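Local coordinates for protein putative alpha-L-fucosidase (Bacteroides thetaiotaomicron, PDB 3EYP) that probably hydrolyses alpha-L-fucosidic bonds as a member of glycoside hydrolase family 29, at residues V275-W279 with Q456-F460. Numbering follows the deposited sequence.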
loop_
_atom_site.group_PDB
_atom_site.type_symbol
_atom_site.label_atom_id
_atom_site.label_comp_id
_atom_site.label_asym_id
_atom_site.label_seq_id
_atom_site.Cartn_x
_atom_site.Cartn_y
_atom_site.Cartn_z
ATOM N N VAL A 275 -7.439 13.542 -10.446
ATOM C CA VAL A 275 -6.812 13.824 -9.152
ATOM C C VAL A 275 -7.802 13.593 -8.011
ATOM O O VAL A 275 -7.453 12.995 -6.996
ATOM C CB VAL A 275 -6.217 15.282 -9.093
ATOM C CG1 VAL A 275 -5.622 15.614 -7.735
ATOM C CG2 VAL A 275 -5.212 15.456 -10.219
ATOM N N ARG A 276 -9.027 14.055 -8.217
ATOM C CA ARG A 276 -10.112 13.837 -7.247
ATOM C C ARG A 276 -10.383 12.359 -6.987
ATOM O O ARG A 276 -10.572 11.974 -5.854
ATOM C CB ARG A 276 -11.417 14.527 -7.633
ATOM C CG ARG A 276 -11.524 15.885 -6.986
ATOM C CD ARG A 276 -12.701 16.705 -7.526
ATOM N NE ARG A 276 -13.921 16.588 -6.723
ATOM C CZ ARG A 276 -13.987 16.722 -5.397
ATOM N NH1 ARG A 276 -12.892 16.933 -4.660
ATOM N NH2 ARG A 276 -15.169 16.603 -4.789
ATOM N N GLU A 277 -10.389 11.569 -8.050
ATOM C CA GLU A 277 -10.534 10.100 -7.957
ATOM C C GLU A 277 -9.397 9.482 -7.148
ATOM O O GLU A 277 -9.611 8.637 -6.282
ATOM C CB GLU A 277 -10.643 9.440 -9.334
ATOM C CG GLU A 277 -12.040 9.674 -9.908
ATOM C CD GLU A 277 -12.240 9.331 -11.395
ATOM O OE1 GLU A 277 -13.425 9.064 -11.739
ATOM O OE2 GLU A 277 -11.291 9.330 -12.215
ATOM N N LEU A 278 -8.181 9.973 -7.392
ATOM C CA LEU A 278 -7.000 9.434 -6.696
ATOM C C LEU A 278 -6.973 9.831 -5.209
ATOM O O LEU A 278 -6.512 9.104 -4.352
ATOM C CB LEU A 278 -5.713 9.890 -7.411
ATOM C CG LEU A 278 -5.546 9.231 -8.802
ATOM C CD1 LEU A 278 -4.395 9.953 -9.537
ATOM C CD2 LEU A 278 -5.332 7.652 -8.673
ATOM N N TRP A 279 -7.498 11.022 -4.947
ATOM C CA TRP A 279 -7.629 11.516 -3.589
ATOM C C TRP A 279 -8.612 10.625 -2.834
ATOM O O TRP A 279 -8.387 10.247 -1.700
ATOM C CB TRP A 279 -8.092 12.992 -3.598
ATOM C CG TRP A 279 -8.531 13.566 -2.297
ATOM C CD1 TRP A 279 -9.693 14.250 -2.068
ATOM C CD2 TRP A 279 -7.812 13.571 -1.064
ATOM N NE1 TRP A 279 -9.740 14.679 -0.757
ATOM C CE2 TRP A 279 -8.582 14.295 -0.132
ATOM C CE3 TRP A 279 -6.562 13.066 -0.662
ATOM C CZ2 TRP A 279 -8.177 14.481 1.179
ATOM C CZ3 TRP A 279 -6.164 13.242 0.641
ATOM C CH2 TRP A 279 -6.967 13.965 1.552
ATOM N N GLN A 456 -9.052 20.791 3.342
ATOM C CA GLN A 456 -8.624 20.070 2.131
ATOM C C GLN A 456 -8.142 21.073 1.104
ATOM O O GLN A 456 -8.738 22.127 0.942
ATOM C CB GLN A 456 -9.742 19.222 1.536
ATOM C CG GLN A 456 -10.085 18.016 2.325
ATOM C CD GLN A 456 -11.244 17.287 1.775
ATOM O OE1 GLN A 456 -11.203 16.825 0.621
ATOM N NE2 GLN A 456 -12.311 17.140 2.585
ATOM N N SER A 457 -7.073 20.703 0.418
ATOM C CA SER A 457 -6.426 21.555 -0.593
ATOM C C SER A 457 -7.373 21.928 -1.702
ATOM O O SER A 457 -8.244 21.150 -2.096
ATOM C CB SER A 457 -5.154 20.894 -1.196
ATOM O OG SER A 457 -4.722 21.553 -2.382
ATOM N N PRO A 458 -7.198 23.135 -2.240
ATOM C CA PRO A 458 -7.999 23.478 -3.405
ATOM C C PRO A 458 -7.717 22.584 -4.589
ATOM O O PRO A 458 -8.518 22.442 -5.486
ATOM C CB PRO A 458 -7.545 24.902 -3.704
ATOM C CG PRO A 458 -7.096 25.399 -2.401
ATOM C CD PRO A 458 -6.438 24.280 -1.740
ATOM N N VAL A 459 -6.550 21.971 -4.566
ATOM C CA VAL A 459 -6.184 21.036 -5.619
ATOM C C VAL A 459 -7.278 20.035 -5.798
ATOM O O VAL A 459 -7.524 19.596 -6.876
ATOM C CB VAL A 459 -4.861 20.260 -5.318
ATOM C CG1 VAL A 459 -4.693 19.108 -6.370
ATOM C CG2 VAL A 459 -3.652 21.229 -5.326
ATOM N N PHE A 460 -7.952 19.710 -4.716
ATOM C CA PHE A 460 -9.012 18.698 -4.714
ATOM C C PHE A 460 -10.376 19.337 -4.914
ATOM O O PHE A 460 -11.366 18.855 -4.309
ATOM C CB PHE A 460 -9.065 17.916 -3.375
ATOM C CG PHE A 460 -7.793 17.201 -3.013
ATOM C CD1 PHE A 460 -6.974 16.644 -3.979
ATOM C CD2 PHE A 460 -7.450 17.014 -1.697
ATOM C CE1 PHE A 460 -5.814 15.979 -3.622
ATOM C CE2 PHE A 460 -6.279 16.370 -1.344
ATOM C CZ PHE A 460 -5.483 15.829 -2.301
#
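Gln456 reaches the indole edge of Trp279, on helix 275-283, with its amide oxygen: Trp279 NE1 donates to Gln456 OE1 at 2.9 Å. The bond is moderately bent (151° at the hydrogen), and the donor stands above the carbonyl plane, ring and amide being turned 49° apart. Gln456 extends beyond CG, which carries OE1 out to the indole. Ser457 then turns the chain back toward the helix: its OG accepts from Val459 N at 2.9 Å, an ST turn, and also bonds Glu321 of helix 306-323. Val459, which closes the turn, meets the start of the helix, its CG1 lying 3.9 Å from Val275 CG1. Val275 CG1 also lies at the CD1 edge of the Phe460 ring, near its plane. Phe460 makes the main apolar contact, stacking face to face on the five-membered ring of Trp279 with centroids 3.6 Å apart and planes at 14°. In Trp279, CG anti to the backbone N lays the indole over the phenyl ring; its CB lies over the same phenyl face in a CH-pi contact. The indole is thus gripped at its edge by the amide and across a face by the phenyl, while Arg426 makes a cation-pi contact with it. This is interdomain packing: the tail following strand 447-454 of the F5/8 type C beta-sandwich folds back onto a helix of the TIM-barrel-type fucosidase domain.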